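Local coordinates for DNA-damage inducible protein DDI1-like protein (Leishmania major, PDB 5YQ8), which probably acts as an aspartic endopeptidase, this chain being the retroviral protease-like domain of a longer protein and forming a dimer, at residues A19-G24 / L90-D95; I76-Y81 / K98-M103. All coordinates share one frame; numbering follows the deposited sequence.

Contact 1 (A19-G24 / L90-D95); sequences AFVDSG and LIIGLD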
# COMPACT_ATOMS: atom_id res chain seq x y z
N ALA A 19 3.27 -5.68 -11.87
CA ALA A 19 3.87 -5.23 -10.61
C ALA A 19 2.78 -4.68 -9.70
O ALA A 19 2.05 -3.81 -10.10
CB ALA A 19 4.93 -4.14 -10.86
N PHE A 20 2.72 -5.19 -8.49
CA PHE A 20 1.82 -4.69 -7.43
C PHE A 20 2.32 -3.42 -6.76
O PHE A 20 3.48 -3.39 -6.37
CB PHE A 20 1.69 -5.75 -6.39
CG PHE A 20 0.67 -5.46 -5.31
CD1 PHE A 20 -0.68 -5.45 -5.61
CD2 PHE A 20 1.06 -5.28 -3.97
CE1 PHE A 20 -1.62 -5.28 -4.60
CE2 PHE A 20 0.13 -5.05 -2.99
CZ PHE A 20 -1.22 -5.03 -3.30
N VAL A 21 1.47 -2.41 -6.66
CA VAL A 21 1.85 -1.09 -6.17
C VAL A 21 1.33 -0.92 -4.74
O VAL A 21 0.13 -0.65 -4.55
CB VAL A 21 1.29 0.03 -7.04
CG1 VAL A 21 1.58 1.40 -6.41
CG2 VAL A 21 1.81 -0.06 -8.49
N ASP A 22 2.22 -1.07 -3.76
CA ASP A 22 1.88 -1.27 -2.32
C ASP A 22 2.50 -0.20 -1.49
O ASP A 22 3.66 -0.28 -1.18
CB ASP A 22 2.41 -2.63 -1.87
CG ASP A 22 1.91 -3.07 -0.51
OD1 ASP A 22 1.28 -2.27 0.20
OD2 ASP A 22 2.21 -4.25 -0.17
N SER A 23 1.75 0.82 -1.13
CA SER A 23 2.30 1.96 -0.39
C SER A 23 2.57 1.64 1.05
O SER A 23 3.34 2.32 1.69
CB SER A 23 1.37 3.20 -0.52
OG SER A 23 0.28 3.19 0.41
N GLY A 24 1.95 0.60 1.56
CA GLY A 24 2.31 0.03 2.85
C GLY A 24 3.43 -0.97 2.93
O GLY A 24 3.68 -1.50 4.00
N LEU A 90 6.02 -9.27 -8.62
CA LEU A 90 6.80 -8.11 -8.34
C LEU A 90 5.93 -7.16 -7.56
O LEU A 90 4.75 -6.89 -7.95
CB LEU A 90 7.25 -7.47 -9.66
CG LEU A 90 8.16 -6.27 -9.56
CD1 LEU A 90 9.40 -6.55 -8.74
CD2 LEU A 90 8.55 -5.84 -10.96
N ILE A 91 6.52 -6.65 -6.48
CA ILE A 91 5.94 -5.67 -5.64
C ILE A 91 6.77 -4.37 -5.73
O ILE A 91 8.01 -4.38 -5.43
CB ILE A 91 5.86 -6.17 -4.20
CG1 ILE A 91 5.18 -7.54 -4.21
CG2 ILE A 91 5.05 -5.20 -3.40
CD1 ILE A 91 5.08 -8.24 -2.89
N ILE A 92 6.11 -3.29 -6.18
CA ILE A 92 6.63 -1.96 -6.10
C ILE A 92 6.34 -1.42 -4.68
O ILE A 92 5.21 -1.11 -4.36
CB ILE A 92 5.99 -1.09 -7.15
CG1 ILE A 92 6.38 -1.61 -8.52
CG2 ILE A 92 6.50 0.35 -7.04
CD1 ILE A 92 5.83 -0.76 -9.64
N GLY A 93 7.35 -1.35 -3.83
CA GLY A 93 7.14 -0.82 -2.47
C GLY A 93 7.35 0.68 -2.38
O GLY A 93 7.68 1.40 -3.35
N LEU A 94 7.21 1.15 -1.16
CA LEU A 94 7.45 2.54 -0.80
C LEU A 94 8.90 3.02 -1.03
O LEU A 94 9.12 4.15 -1.28
CB LEU A 94 7.02 2.73 0.66
CG LEU A 94 6.62 4.14 1.11
CD1 LEU A 94 5.57 4.68 0.17
CD2 LEU A 94 6.17 4.12 2.54
N ASP A 95 9.90 2.17 -0.96
CA ASP A 95 11.24 2.57 -1.40
C ASP A 95 11.30 3.12 -2.84
O ASP A 95 11.86 4.21 -3.10
CB ASP A 95 12.21 1.38 -1.27
CG ASP A 95 11.53 -0.00 -1.53
OD1 ASP A 95 10.25 -0.10 -1.51
OD2 ASP A 95 12.30 -0.99 -1.67
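Strand 15-21 runs parallel to strand 90-92 and enters D22-S23-G24, the signature of the retropepsin active site, with D22 opposite G93 and S23 opposite L94 at the start of helix 94-99. Three backbone hydrogen bonds join the two segments. L90 O accepts from F20 N at 2.7 Å, F20 O accepts from I92 N at 2.6 Å, and I92 O takes the amide of D22 in a nearly straight bond of 3.0 Å. This last bond fixes the backbone of D22, the active-site aspartate by close similarity, to the neighbouring strand. The D22 CG lies anti to the backbone N (chi1 -169°), and OD2 lies at the edge of the F20 ring, in its plane. I91 lies on the same face of the sheet as F20: its CG2 branch sits beside F20 CD2 at 4.0 Å and also meets D22 CB, the F20 and I91 side chains lying side by side. On the other face, A19 CB packs against the CD1 end of I92 at 3.7 Å and against L90 CD2, while V21 CG2 approaches I92 CD1 more loosely. Farther along, L94 folds its isobutyl group around S23 O, with CD2 3.5 Å away. S23 OG turns to the second subunit, bonding to S23 N and V21 O there; the reciprocal exchange is the fireman's grip of retropepsins, and beside it the OD1 atoms of the two D22 residues come close. S28 OG takes the amide of G93, the N-cap residue, and D95 OD2 takes S28 N. Strand 90-92 lies between strands 15-21 and 29-31 in the mixed sheet; V8 of strand 7-12 and L97 of helix 94-99 complete the packing around V21 and I92.

Contact 2 (I76-Y81 / K98-M103); sequences IPFAFY and KRHQMM
H100 holds its CG anti to the carbonyl carbon (chi1 -54°), which carries CG toward the strand; chi2 then turns the ring, and one face of it meets I76 CG2, itself anti to the backbone N. I76 CG2 lies 3.3 Å from the centroid of the H100 ring, almost on its normal, a CH-pi contact. R99 CG lies against the opposite face, offset toward the rim, and the R99 guanidinium has H100 CE1 over its centre. At the ring edge, in plane, P77 O receives a weak, bent hydrogen bond from H100 NE2 (2.9 Å, 123°); Q96 OE1 is a second weak partner of the same nitrogen. P77 CD adds a contact with H100 CE1 at 3.7 Å. The F78 and H100 planes are 25° apart but their centroids are displaced by 5.6 Å, leaving little face-to-face overlap. M102, extended beyond CG, crosses F78 obliquely and brings CE to F78 CZ at 4.0 Å. Q101, with positive phi, is the C-prime residue of a Schellman motif, in which M102 N bonds to L97 O and Q101 N to K98 O. The motif ends helix 94-99, the helix that follows strand 90-92 in the retropepsin fold, and its exit packs on strand 74-83 through H100 and M102.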
# COMPACT_ATOMS: atom_id res chain seq x y z
N ILE A 76 13.81 2.62 -15.79
CA ILE A 76 13.89 3.04 -14.41
C ILE A 76 14.70 2.03 -13.57
O ILE A 76 14.39 0.85 -13.55
CB ILE A 76 12.48 3.16 -13.82
CG1 ILE A 76 11.86 4.36 -14.43
CG2 ILE A 76 12.51 3.35 -12.30
CD1 ILE A 76 10.43 4.13 -14.75
N PRO A 77 15.73 2.48 -12.85
CA PRO A 77 16.55 1.55 -12.11
C PRO A 77 15.84 1.14 -10.84
O PRO A 77 15.56 2.02 -10.00
CB PRO A 77 17.82 2.36 -11.81
CG PRO A 77 17.39 3.76 -11.84
CD PRO A 77 16.26 3.84 -12.77
N PHE A 78 15.56 -0.18 -10.70
CA PHE A 78 15.02 -0.78 -9.50
C PHE A 78 16.04 -1.55 -8.70
O PHE A 78 16.98 -2.09 -9.21
CB PHE A 78 13.88 -1.73 -9.87
CG PHE A 78 12.53 -1.02 -9.92
CD1 PHE A 78 12.27 -0.06 -10.92
CD2 PHE A 78 11.55 -1.28 -8.96
CE1 PHE A 78 11.09 0.62 -10.96
CE2 PHE A 78 10.34 -0.60 -9.02
CZ PHE A 78 10.12 0.34 -10.01
N ALA A 79 15.80 -1.61 -7.40
CA ALA A 79 16.51 -2.52 -6.46
C ALA A 79 15.43 -3.20 -5.65
O ALA A 79 14.45 -2.54 -5.20
CB ALA A 79 17.41 -1.78 -5.53
N PHE A 80 15.58 -4.52 -5.53
CA PHE A 80 14.65 -5.30 -4.77
C PHE A 80 15.21 -6.61 -4.26
O PHE A 80 16.24 -7.05 -4.72
CB PHE A 80 13.44 -5.59 -5.60
CG PHE A 80 13.74 -6.00 -6.97
CD1 PHE A 80 14.30 -7.21 -7.21
CD2 PHE A 80 13.48 -5.14 -7.99
CE1 PHE A 80 14.60 -7.55 -8.49
CE2 PHE A 80 13.79 -5.43 -9.24
CZ PHE A 80 14.35 -6.65 -9.50
N TYR A 81 14.57 -7.16 -3.24
CA TYR A 81 14.93 -8.46 -2.74
C TYR A 81 14.34 -9.54 -3.61
O TYR A 81 13.36 -9.33 -4.27
CB TYR A 81 14.44 -8.62 -1.31
CG TYR A 81 15.10 -7.67 -0.35
CD1 TYR A 81 16.48 -7.76 -0.10
CD2 TYR A 81 14.38 -6.72 0.34
CE1 TYR A 81 17.12 -6.93 0.79
CE2 TYR A 81 15.02 -5.92 1.29
CZ TYR A 81 16.40 -6.01 1.48
OH TYR A 81 17.15 -5.23 2.32
N LYS A 98 8.97 6.16 -3.58
CA LYS A 98 9.73 7.32 -3.13
C LYS A 98 11.01 7.59 -3.89
O LYS A 98 11.27 8.70 -4.27
CB LYS A 98 10.03 7.21 -1.63
CG LYS A 98 8.81 7.28 -0.74
CD LYS A 98 9.26 7.83 0.60
CE LYS A 98 8.19 8.60 1.29
NZ LYS A 98 8.64 8.70 2.68
N ARG A 99 11.77 6.59 -4.23
CA ARG A 99 13.01 6.83 -4.97
C ARG A 99 12.81 7.52 -6.33
O ARG A 99 13.61 8.32 -6.78
CB ARG A 99 13.71 5.46 -5.14
CG ARG A 99 14.75 5.41 -6.23
CD ARG A 99 15.91 6.33 -5.88
NE ARG A 99 16.78 6.29 -7.01
CZ ARG A 99 16.70 7.08 -8.07
NH1 ARG A 99 15.80 8.05 -8.14
NH2 ARG A 99 17.49 6.86 -9.09
N HIS A 100 11.73 7.17 -6.99
CA HIS A 100 11.41 7.75 -8.29
C HIS A 100 10.25 8.76 -8.24
O HIS A 100 9.73 9.17 -9.29
CB HIS A 100 11.11 6.62 -9.30
CG HIS A 100 12.20 5.62 -9.38
ND1 HIS A 100 13.40 5.88 -9.99
CD2 HIS A 100 12.29 4.37 -8.88
CE1 HIS A 100 14.18 4.82 -9.88
NE2 HIS A 100 13.53 3.89 -9.19
N GLN A 101 9.88 9.19 -7.03
CA GLN A 101 8.97 10.30 -6.81
C GLN A 101 7.67 10.07 -7.57
O GLN A 101 7.14 10.97 -8.20
CB GLN A 101 9.64 11.58 -7.25
CG GLN A 101 10.94 11.89 -6.52
CD GLN A 101 11.54 13.17 -6.99
OE1 GLN A 101 11.03 13.79 -7.94
NE2 GLN A 101 12.66 13.57 -6.39
N MET A 102 7.16 8.84 -7.49
CA MET A 102 5.96 8.44 -8.19
C MET A 102 4.72 9.05 -7.55
O MET A 102 4.75 9.57 -6.45
CB MET A 102 5.86 6.88 -8.26
CG MET A 102 6.97 6.26 -9.06
SD MET A 102 6.80 4.46 -9.10
CE MET A 102 8.45 3.91 -9.57
N MET A 103 3.63 8.95 -8.29
CA MET A 103 2.36 9.46 -7.89
C MET A 103 1.35 8.36 -8.16
O MET A 103 1.23 7.84 -9.29
CB MET A 103 2.03 10.75 -8.64
CG MET A 103 3.00 11.95 -8.40
SD MET A 103 3.02 13.30 -9.64
CE MET A 103 4.52 14.20 -9.26

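Contacts 1 and 2 share helix 94-99, contact 1 using its beginning and contact 2 its end, and their segments alternate along the chain. Strand 90-92 is the next strand after 74-83, both in the same mixed sheet. The centres of the two contacts lie about 9 Å apart, and they meet where I92 CG1 of contact 1 packs on F78 CE2 of contact 2 at 4.1 Å. F78 is also about 11 Å from the D22 side chain at the nearest atoms, so contact 2 lies away from the active-site aspartate. Each contact reaches the second subunit: 19-24 at the paired aspartates, 98-103 through K98 NZ and the strand pairing of M103.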